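Local atomic coordinates of NAD nucleotidase (Haemophilus influenzae, PDB entry 3ZTV), a protein that degrades NAD to adenosine and nicotinamide riboside, acting as both an NAD pyrophosphatase and a 5'-nucleotidase in the periplasm. Residues S385-Y396 and F466-Y474; F456-P467 and G519-F527. All coordinates share one frame; numbering follows the deposited sequence.

Both contacts belong to the C-terminal domain of the 5'-nucleotidase fold, the part of the enzyme that holds adenosine, and their centres lie about 16 Å apart. Along the chain the segments alternate: helix 386-396 comes first, then residues 456-467 at the end of helix 443-460, then strand 467-470, and last residues 519-527. Phe466 and Pro467 are common to the two, so the loop of contact 2 runs directly into the strand of contact 1. That strand lies at one border of the mixed five-stranded sheet of the domain. Contact 1 sets a helix against this strand, whereas contact 2 joins two loops that grip the ribose of adenosine.

Contact 1. Residues S385-Y396 and F466-Y474; sequences SIATRFIAETMY and FPYGAGIRY
Tyr468 OH is gripped from two places: Ser385 N donates to it at 2.9 Å along an almost straight line (175°), and it also bonds to Arg373 O. This pins the start of helix 386-396, where Ser385 is the N-cap, to the border strand 467-470 of the mixed sheet in the C-terminal domain. Helix and strand run in broadly the same direction, 43° apart, with axes 6.5 Å from each other at closest approach. The Tyr468 ring reaches the helix start because its CG stands anti to the carbonyl carbon (chi1 -64°). Ser385 O lies over one face of it, toward the rim, and the side chains of Thr388 and Tyr468 cross at about a right angle, with Thr388 CG2 3.7 Å from Tyr468 CD1. Two residues further along the strand, Ala470 CB presses into the helix, 3.9 Å from Ala392 CB and 3.8 Å from Tyr396 CB. Beside it, the bent chain of Glu393 lays its carboxylate against the same methyl, with CD 3.5 Å from Ala470 CB. Arg389 holds that carboxylate side-on, NE and NH2 both pointing to OE2, and its NH1 bonds to Ser564 O. Past Ala470, the chain turns through Gly471 at positive phi, and a water donates to Glu393 OE2 at 2.7 Å while accepting from Gly471 N at 2.9 Å.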
loop_
_atom_site.group_PDB
_atom_site.type_symbol
_atom_site.label_atom_id
_atom_site.label_comp_id
_atom_site.label_asym_id
_atom_site.label_seq_id
_atom_site.Cartn_x
_atom_site.Cartn_y
_atom_site.Cartn_z
ATOM N N SER A 385 9.693 -9.030 -45.509
ATOM C CA SER A 385 8.460 -9.590 -44.975
ATOM C C SER A 385 7.559 -8.543 -44.314
ATOM O O SER A 385 7.517 -8.431 -43.084
ATOM C CB SER A 385 8.778 -10.709 -43.980
ATOM O OG SER A 385 7.613 -11.466 -43.708
ATOM N N ILE A 386 6.831 -7.785 -45.127
ATOM C CA ILE A 386 5.888 -6.799 -44.610
ATOM C C ILE A 386 4.824 -7.485 -43.749
ATOM O O ILE A 386 4.345 -6.918 -42.764
ATOM C CB ILE A 386 5.217 -5.988 -45.748
ATOM C CG1 ILE A 386 6.276 -5.220 -46.550
ATOM C CG2 ILE A 386 4.200 -5.016 -45.177
ATOM C CD1 ILE A 386 5.719 -4.459 -47.750
ATOM N N ALA A 387 4.470 -8.714 -44.111
ATOM C CA ALA A 387 3.512 -9.482 -43.322
ATOM C C ALA A 387 3.993 -9.680 -41.882
ATOM O O ALA A 387 3.184 -9.675 -40.956
ATOM C CB ALA A 387 3.200 -10.823 -43.991
ATOM N N THR A 388 5.301 -9.826 -41.692
ATOM C CA THR A 388 5.854 -9.947 -40.342
ATOM C C THR A 388 5.710 -8.640 -39.559
ATOM O O THR A 388 5.382 -8.655 -38.368
ATOM C CB THR A 388 7.319 -10.413 -40.360
ATOM O OG1 THR A 388 7.401 -11.676 -41.030
ATOM C CG2 THR A 388 7.845 -10.567 -38.940
ATOM N N ARG A 389 5.947 -7.506 -40.220
ATOM C CA ARG A 389 5.683 -6.208 -39.595
ATOM C C ARG A 389 4.217 -6.118 -39.159
ATOM O O ARG A 389 3.917 -5.660 -38.057
ATOM C CB ARG A 389 6.066 -5.050 -40.530
ATOM C CG ARG A 389 5.893 -3.657 -39.933
ATOM C CD ARG A 389 4.565 -3.040 -40.326
ATOM N NE ARG A 389 4.320 -1.752 -39.676
ATOM C CZ ARG A 389 4.443 -0.566 -40.267
ATOM N NH1 ARG A 389 4.827 -0.478 -41.533
ATOM N NH2 ARG A 389 4.182 0.538 -39.582
ATOM N N PHE A 390 3.308 -6.568 -40.016
ATOM C CA PHE A 390 1.892 -6.618 -39.674
ATOM C C PHE A 390 1.652 -7.421 -38.387
ATOM O O PHE A 390 0.959 -6.966 -37.472
ATOM C CB PHE A 390 1.115 -7.237 -40.836
ATOM C CG PHE A 390 -0.374 -7.121 -40.710
ATOM C CD1 PHE A 390 -0.943 -6.261 -39.791
ATOM C CD2 PHE A 390 -1.206 -7.863 -41.532
ATOM C CE1 PHE A 390 -2.309 -6.156 -39.680
ATOM C CE2 PHE A 390 -2.577 -7.761 -41.426
ATOM C CZ PHE A 390 -3.131 -6.903 -40.498
ATOM N N ILE A 391 2.213 -8.624 -38.323
ATOM C CA ILE A 391 2.040 -9.446 -37.133
ATOM C C ILE A 391 2.611 -8.735 -35.904
ATOM O O ILE A 391 2.000 -8.742 -34.832
ATOM C CB ILE A 391 2.647 -10.856 -37.306
ATOM C CG1 ILE A 391 1.935 -11.598 -38.443
ATOM C CG2 ILE A 391 2.537 -11.638 -36.003
ATOM C CD1 ILE A 391 0.449 -11.638 -38.292
ATOM N N ALA A 392 3.774 -8.104 -36.055
ATOM C CA ALA A 392 4.341 -7.330 -34.950
ATOM C C ALA A 392 3.388 -6.221 -34.498
ATOM O O ALA A 392 3.258 -5.963 -33.299
ATOM C CB ALA A 392 5.710 -6.762 -35.319
ATOM N N GLU A 393 2.713 -5.583 -35.446
ATOM C CA GLU A 393 1.725 -4.552 -35.103
ATOM C C GLU A 393 0.537 -5.116 -34.309
ATOM O O GLU A 393 0.013 -4.447 -33.419
ATOM C CB GLU A 393 1.230 -3.803 -36.349
ATOM C CG GLU A 393 2.316 -3.050 -37.119
ATOM C CD GLU A 393 2.711 -1.719 -36.491
ATOM O OE1 GLU A 393 2.090 -1.292 -35.491
ATOM O OE2 GLU A 393 3.663 -1.096 -37.011
ATOM N N THR A 394 0.109 -6.339 -34.625
ATOM C CA THR A 394 -0.993 -6.944 -33.875
ATOM C C THR A 394 -0.574 -7.202 -32.425
ATOM O O THR A 394 -1.378 -7.081 -31.505
ATOM C CB THR A 394 -1.522 -8.251 -34.534
ATOM O OG1 THR A 394 -0.583 -9.314 -34.356
ATOM C CG2 THR A 394 -1.801 -8.047 -36.034
ATOM N N MET A 395 0.694 -7.533 -32.226
ATOM C CA MET A 395 1.237 -7.741 -30.890
ATOM C C MET A 395 1.368 -6.416 -30.133
ATOM O O MET A 395 1.066 -6.326 -28.943
ATOM C CB MET A 395 2.599 -8.422 -31.000
ATOM C CG MET A 395 2.535 -9.795 -31.663
ATOM S SD MET A 395 4.075 -10.350 -32.419
ATOM C CE MET A 395 5.020 -10.701 -30.949
ATOM N N TYR A 396 1.834 -5.391 -30.836
ATOM C CA TYR A 396 2.032 -4.069 -30.249
ATOM C C TYR A 396 0.711 -3.504 -29.739
ATOM O O TYR A 396 0.663 -2.825 -28.712
ATOM C CB TYR A 396 2.652 -3.157 -31.306
ATOM C CG TYR A 396 2.913 -1.728 -30.889
ATOM C CD1 TYR A 396 4.095 -1.367 -30.252
ATOM C CD2 TYR A 396 1.992 -0.732 -31.169
ATOM C CE1 TYR A 396 4.342 -0.048 -29.891
ATOM C CE2 TYR A 396 2.228 0.580 -30.819
ATOM C CZ TYR A 396 3.405 0.914 -30.185
ATOM O OH TYR A 396 3.627 2.229 -29.838
ATOM N N PHE A 466 14.946 -13.816 -39.093
ATOM C CA PHE A 466 15.114 -12.402 -39.413
ATOM C C PHE A 466 14.025 -11.557 -38.746
ATOM O O PHE A 466 12.841 -11.841 -38.906
ATOM C CB PHE A 466 15.145 -12.170 -40.923
ATOM C CG PHE A 466 15.762 -10.859 -41.299
ATOM C CD1 PHE A 466 15.003 -9.700 -41.318
ATOM C CD2 PHE A 466 17.117 -10.783 -41.598
ATOM C CE1 PHE A 466 15.576 -8.483 -41.644
ATOM C CE2 PHE A 466 17.696 -9.568 -41.923
ATOM C CZ PHE A 466 16.918 -8.416 -41.946
ATOM N N PRO A 467 14.423 -10.505 -37.999
ATOM C CA PRO A 467 13.483 -9.766 -37.150
ATOM C C PRO A 467 12.835 -8.549 -37.808
ATOM O O PRO A 467 13.492 -7.800 -38.536
ATOM C CB PRO A 467 14.373 -9.302 -35.998
ATOM C CG PRO A 467 15.685 -9.020 -36.669
ATOM C CD PRO A 467 15.816 -10.079 -37.759
ATOM N N TYR A 468 11.550 -8.366 -37.537
ATOM C CA TYR A 468 10.818 -7.167 -37.938
ATOM C C TYR A 468 10.043 -6.696 -36.720
ATOM O O TYR A 468 9.615 -7.515 -35.902
ATOM C CB TYR A 468 9.836 -7.463 -39.074
ATOM C CG TYR A 468 10.475 -7.898 -40.378
ATOM C CD1 TYR A 468 10.926 -9.202 -40.557
ATOM C CD2 TYR A 468 10.616 -7.005 -41.436
ATOM C CE1 TYR A 468 11.503 -9.604 -41.754
ATOM C CE2 TYR A 468 11.196 -7.401 -42.636
ATOM C CZ TYR A 468 11.637 -8.700 -42.788
ATOM O OH TYR A 468 12.211 -9.114 -43.977
ATOM N N GLY A 469 9.854 -5.388 -36.593
ATOM C CA GLY A 469 9.232 -4.828 -35.407
ATOM C C GLY A 469 8.119 -3.821 -35.641
ATOM O O GLY A 469 7.903 -3.327 -36.754
ATOM N N ALA A 470 7.401 -3.545 -34.557
ATOM C CA ALA A 470 6.398 -2.494 -34.513
ATOM C C ALA A 470 6.782 -1.556 -33.376
ATOM O O ALA A 470 7.144 -2.012 -32.297
ATOM C CB ALA A 470 5.019 -3.082 -34.270
ATOM N N GLY A 471 6.715 -0.248 -33.615
ATOM C CA GLY A 471 7.183 0.719 -32.632
ATOM C C GLY A 471 8.701 0.816 -32.590
ATOM O O GLY A 471 9.268 1.586 -31.804
ATOM N N ILE A 472 9.355 0.010 -33.427
ATOM C CA ILE A 472 10.806 0.042 -33.604
ATOM C C ILE A 472 11.092 -0.152 -35.082
ATOM O O ILE A 472 10.416 -0.926 -35.753
ATOM C CB ILE A 472 11.531 -1.047 -32.766
ATOM C CG1 ILE A 472 13.052 -0.890 -32.882
ATOM C CG2 ILE A 472 11.073 -2.443 -33.183
ATOM C CD1 ILE A 472 13.856 -1.683 -31.858
ATOM N N ARG A 473 12.075 0.582 -35.597
ATOM C CA ARG A 473 12.487 0.431 -36.983
ATOM C C ARG A 473 13.997 0.562 -37.036
ATOM O O ARG A 473 14.595 1.230 -36.191
ATOM C CB ARG A 473 11.799 1.465 -37.884
ATOM C CG ARG A 473 12.184 2.906 -37.611
ATOM C CD ARG A 473 11.305 3.860 -38.405
ATOM N NE ARG A 473 11.752 5.245 -38.270
ATOM C CZ ARG A 473 11.042 6.299 -38.661
ATOM N NH1 ARG A 473 9.842 6.131 -39.200
ATOM N NH2 ARG A 473 11.531 7.524 -38.506
ATOM N N TYR A 474 14.619 -0.099 -38.005
ATOM C CA TYR A 474 16.071 -0.088 -38.056
ATOM C C TYR A 474 16.608 -0.233 -39.473
ATOM O O TYR A 474 15.908 -0.687 -40.383
ATOM C CB TYR A 474 16.663 -1.169 -37.127
ATOM C CG TYR A 474 16.445 -2.589 -37.606
ATOM C CD1 TYR A 474 15.303 -3.306 -37.256
ATOM C CD2 TYR A 474 17.388 -3.216 -38.411
ATOM C CE1 TYR A 474 15.111 -4.617 -37.706
ATOM C CE2 TYR A 474 17.206 -4.519 -38.863
ATOM C CZ TYR A 474 16.068 -5.213 -38.512
ATOM O OH TYR A 474 15.905 -6.503 -38.984
HETATM O O HOH W 1 5.545 0.622 -36.080
#

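Contact 2. Residues F456-P467 and G519-F527. With ADN (adenosine), chain D.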
loop_
_atom_site.group_PDB
_atom_site.type_symbol
_atom_site.label_atom_id
_atom_site.label_comp_id
_atom_site.label_asym_id
_atom_site.label_seq_id
_atom_site.Cartn_x
_atom_site.Cartn_y
_atom_site.Cartn_z
ATOM N N PHE A 456 21.830 -15.197 -36.930
ATOM C CA PHE A 456 21.267 -16.533 -37.129
ATOM C C PHE A 456 20.642 -16.636 -38.520
ATOM O O PHE A 456 20.839 -17.623 -39.226
ATOM C CB PHE A 456 20.229 -16.845 -36.041
ATOM C CG PHE A 456 19.910 -18.316 -35.892
ATOM C CD1 PHE A 456 20.752 -19.151 -35.177
ATOM C CD2 PHE A 456 18.753 -18.849 -36.433
ATOM C CE1 PHE A 456 20.455 -20.496 -35.025
ATOM C CE2 PHE A 456 18.454 -20.194 -36.283
ATOM C CZ PHE A 456 19.308 -21.012 -35.577
ATOM N N ALA A 457 19.900 -15.608 -38.920
ATOM C CA ALA A 457 19.213 -15.612 -40.214
ATOM C C ALA A 457 20.173 -15.657 -41.400
ATOM O O ALA A 457 19.894 -16.300 -42.410
ATOM C CB ALA A 457 18.297 -14.392 -40.335
ATOM N N LEU A 458 21.295 -14.959 -41.274
ATOM C CA LEU A 458 22.198 -14.745 -42.398
ATOM C C LEU A 458 23.349 -15.739 -42.445
ATOM O O LEU A 458 23.889 -16.013 -43.519
ATOM C CB LEU A 458 22.761 -13.322 -42.348
ATOM C CG LEU A 458 21.748 -12.193 -42.547
ATOM C CD1 LEU A 458 22.327 -10.872 -42.069
ATOM C CD2 LEU A 458 21.316 -12.105 -44.006
ATOM N N VAL A 459 23.727 -16.280 -41.292
ATOM C CA VAL A 459 24.922 -17.117 -41.221
ATOM C C VAL A 459 24.727 -18.459 -40.519
ATOM O O VAL A 459 24.954 -19.511 -41.115
ATOM C CB VAL A 459 26.093 -16.369 -40.539
ATOM C CG1 VAL A 459 27.331 -17.261 -40.468
ATOM C CG2 VAL A 459 26.404 -15.074 -41.277
ATOM N N ASP A 460 24.312 -18.422 -39.256
ATOM C CA ASP A 460 24.367 -19.604 -38.396
ATOM C C ASP A 460 23.179 -20.560 -38.510
ATOM O O ASP A 460 23.300 -21.740 -38.173
ATOM C CB ASP A 460 24.542 -19.184 -36.936
ATOM C CG ASP A 460 25.839 -18.440 -36.694
ATOM O OD1 ASP A 460 26.828 -18.703 -37.414
ATOM O OD2 ASP A 460 25.868 -17.593 -35.777
ATOM N N GLY A 461 22.035 -20.069 -38.973
ATOM C CA GLY A 461 20.838 -20.890 -38.976
ATOM C C GLY A 461 19.758 -20.534 -39.979
ATOM O O GLY A 461 20.044 -20.151 -41.111
ATOM N N SER A 462 18.508 -20.670 -39.550
ATOM C CA SER A 462 17.341 -20.488 -40.406
ATOM C C SER A 462 17.062 -19.023 -40.727
ATOM O O SER A 462 17.113 -18.166 -39.845
ATOM C CB SER A 462 16.110 -21.112 -39.737
ATOM O OG SER A 462 14.902 -20.703 -40.357
ATOM N N THR A 463 16.741 -18.746 -41.988
ATOM C CA THR A 463 16.391 -17.392 -42.405
ATOM C C THR A 463 15.139 -16.905 -41.687
ATOM O O THR A 463 14.861 -15.705 -41.658
ATOM C CB THR A 463 16.154 -17.311 -43.923
ATOM O OG1 THR A 463 15.193 -18.303 -44.305
ATOM C CG2 THR A 463 17.454 -17.541 -44.682
ATOM N N GLY A 464 14.386 -17.833 -41.106
ATOM C CA GLY A 464 13.169 -17.483 -40.391
ATOM C C GLY A 464 13.403 -16.645 -39.145
ATOM O O GLY A 464 12.454 -16.110 -38.568
ATOM N N ALA A 465 14.659 -16.528 -38.721
ATOM C CA ALA A 465 14.993 -15.717 -37.549
ATOM C C ALA A 465 14.959 -14.212 -37.826
ATOM O O ALA A 465 14.957 -13.409 -36.892
ATOM C CB ALA A 465 16.357 -16.112 -37.000
ATOM N N PHE A 466 14.946 -13.816 -39.093
ATOM C CA PHE A 466 15.114 -12.402 -39.413
ATOM C C PHE A 466 14.025 -11.557 -38.746
ATOM O O PHE A 466 12.841 -11.841 -38.906
ATOM C CB PHE A 466 15.145 -12.170 -40.923
ATOM C CG PHE A 466 15.762 -10.859 -41.299
ATOM C CD1 PHE A 466 15.003 -9.700 -41.318
ATOM C CD2 PHE A 466 17.117 -10.783 -41.598
ATOM C CE1 PHE A 466 15.576 -8.483 -41.644
ATOM C CE2 PHE A 466 17.696 -9.568 -41.923
ATOM C CZ PHE A 466 16.918 -8.416 -41.946
ATOM N N PRO A 467 14.423 -10.505 -37.999
ATOM C CA PRO A 467 13.483 -9.766 -37.150
ATOM C C PRO A 467 12.835 -8.549 -37.808
ATOM O O PRO A 467 13.492 -7.800 -38.536
ATOM C CB PRO A 467 14.373 -9.302 -35.998
ATOM C CG PRO A 467 15.685 -9.020 -36.669
ATOM C CD PRO A 467 15.816 -10.079 -37.759
ATOM N N GLY A 519 12.237 -17.578 -25.471
ATOM C CA GLY A 519 13.049 -18.575 -24.794
ATOM C C GLY A 519 14.410 -18.772 -25.443
ATOM O O GLY A 519 15.196 -19.615 -25.017
ATOM N N GLY A 520 14.691 -17.996 -26.485
ATOM C CA GLY A 520 15.989 -18.041 -27.132
ATOM C C GLY A 520 16.052 -18.852 -28.411
ATOM O O GLY A 520 17.123 -19.012 -28.996
ATOM N N LYS A 521 14.915 -19.370 -28.861
ATOM C CA LYS A 521 14.893 -20.138 -30.100
ATOM C C LYS A 521 15.236 -19.239 -31.291
ATOM O O LYS A 521 15.225 -18.010 -31.176
ATOM C CB LYS A 521 13.528 -20.801 -30.301
ATOM C CG LYS A 521 13.110 -21.722 -29.168
ATOM C CD LYS A 521 13.967 -22.969 -29.119
ATOM C CE LYS A 521 13.603 -23.823 -27.914
ATOM N NZ LYS A 521 12.129 -24.025 -27.820
ATOM N N ASP A 522 15.551 -19.856 -32.427
ATOM C CA ASP A 522 15.916 -19.126 -33.642
ATOM C C ASP A 522 17.104 -18.183 -33.430
ATOM O O ASP A 522 17.212 -17.146 -34.084
ATOM C CB ASP A 522 14.712 -18.358 -34.198
ATOM C CG ASP A 522 14.222 -18.915 -35.530
ATOM O OD1 ASP A 522 14.670 -20.018 -35.920
ATOM O OD2 ASP A 522 13.388 -18.261 -36.189
ATOM N N GLY A 523 17.987 -18.542 -32.505
ATOM C CA GLY A 523 19.200 -17.776 -32.276
ATOM C C GLY A 523 19.034 -16.447 -31.559
ATOM O O GLY A 523 19.955 -15.631 -31.545
ATOM N N TYR A 524 17.869 -16.222 -30.955
ATOM C CA TYR A 524 17.625 -15.006 -30.189
ATOM C C TYR A 524 18.323 -15.102 -28.827
ATOM O O TYR A 524 17.681 -15.125 -27.773
ATOM C CB TYR A 524 16.119 -14.757 -30.045
ATOM C CG TYR A 524 15.467 -14.173 -31.291
ATOM C CD1 TYR A 524 15.443 -14.880 -32.492
ATOM C CD2 TYR A 524 14.874 -12.916 -31.262
ATOM C CE1 TYR A 524 14.843 -14.344 -33.627
ATOM C CE2 TYR A 524 14.278 -12.373 -32.383
ATOM C CZ TYR A 524 14.271 -13.085 -33.562
ATOM O OH TYR A 524 13.677 -12.535 -34.670
ATOM N N LYS A 525 19.653 -15.146 -28.866
ATOM C CA LYS A 525 20.472 -15.391 -27.678
ATOM C C LYS A 525 20.134 -14.475 -26.508
ATOM O O LYS A 525 20.008 -14.932 -25.368
ATOM C CB LYS A 525 21.966 -15.288 -28.017
ATOM C CG LYS A 525 22.462 -16.382 -28.951
ATOM C CD LYS A 525 23.956 -16.260 -29.221
ATOM C CE LYS A 525 24.428 -17.333 -30.193
ATOM N NZ LYS A 525 25.817 -17.085 -30.665
ATOM N N THR A 526 19.985 -13.184 -26.783
ATOM C CA THR A 526 19.719 -12.214 -25.730
ATOM C C THR A 526 18.436 -12.537 -24.958
ATOM O O THR A 526 18.424 -12.465 -23.729
ATOM C CB THR A 526 19.702 -10.761 -26.270
ATOM O OG1 THR A 526 21.032 -10.376 -26.652
ATOM C CG2 THR A 526 19.193 -9.801 -25.219
ATOM N N PHE A 527 17.361 -12.889 -25.661
ATOM C CA PHE A 527 16.122 -13.280 -24.982
ATOM C C PHE A 527 16.349 -14.530 -24.128
ATOM O O PHE A 527 15.809 -14.650 -23.028
ATOM C CB PHE A 527 14.989 -13.554 -25.978
ATOM C CG PHE A 527 14.371 -12.313 -26.584
ATOM C CD1 PHE A 527 14.435 -11.082 -25.947
ATOM C CD2 PHE A 527 13.698 -12.398 -27.794
ATOM C CE1 PHE A 527 13.849 -9.956 -26.520
ATOM C CE2 PHE A 527 13.111 -11.285 -28.367
ATOM C CZ PHE A 527 13.185 -10.062 -27.731
HETATM O "O5'" ADN D . 10.839 -24.176 -40.126
HETATM C "C5'" ADN D . 11.488 -23.757 -38.923
HETATM C "C4'" ADN D . 11.339 -22.247 -38.786
HETATM O "O4'" ADN D . 9.970 -21.906 -38.546
HETATM C "C3'" ADN D . 12.122 -21.678 -37.620
HETATM O "O3'" ADN D . 13.444 -21.298 -38.017
HETATM C "C2'" ADN D . 11.299 -20.472 -37.208
HETATM O "O2'" ADN D . 11.681 -19.310 -37.955
HETATM C "C1'" ADN D . 9.880 -20.843 -37.597
HETATM N N9 ADN D . 9.152 -21.316 -36.399
HETATM C C8 ADN D . 9.042 -22.583 -35.952
HETATM N N7 ADN D . 8.290 -22.631 -34.818
HETATM C C5 ADN D . 7.912 -21.366 -34.526
HETATM C C6 ADN D . 7.109 -20.685 -33.485
HETATM N N6 ADN D . 6.530 -21.361 -32.466
HETATM N N1 ADN D . 6.971 -19.348 -33.577
HETATM C C2 ADN D . 7.527 -18.634 -34.571
HETATM N N3 ADN D . 8.265 -19.182 -35.547
HETATM C C4 ADN D . 8.480 -20.516 -35.578
#
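The Phe456 ring lies between two backbones: the Asp522-Gly523 peptide covers one face, with Gly523 N over the ring centre, and Gly461 CA sits over the middle of the opposite face. Gly523 CA makes a CH-pi contact, 4.0 Å from the centroid of the Phe456 ring and 28° off its normal. With chi1 at -162°, CG of Phe456 points away from the backbone N, and the ring is carried across from the last turn of helix 443-460 to this peptide. The Tyr524 ring is met at its edge, near its plane, by Ala465 O, and Tyr524 OH donates to that oxygen at 2.7 Å, tilted out of the Ala465 carbonyl plane. Pro467 CB closes in on the same hydroxyl, 3.6 Å from Tyr524 OH.

Beside these rings, the two loops form the ribose-binding part of the adenosine pocket in the C-terminal domain. Asp522 takes one ribose hydroxyl on each carboxylate oxygen: ADN O3' donates to OD1 and ADN O2' donates to OD2, each at 2.7 Å. The carboxylate plane is turned 48° from the Phe456 ring, and the two side chains cross at about a right angle. From the other loop Ser462 OG donates to ADN O3' at 2.8 Å, so this hydroxyl is held from both segments. The same OG accepts from Gly464 N, making an ST turn that fixes where the serine oxygen points. Asn408 ND2 and Asn434 ND2 also bond to the adenosine. Behind the carboxylate, the methyl of Ala465 is packed tightly against the Asp522 carbonyl, with Ala465 CB 3.2 Å from Asp522 O.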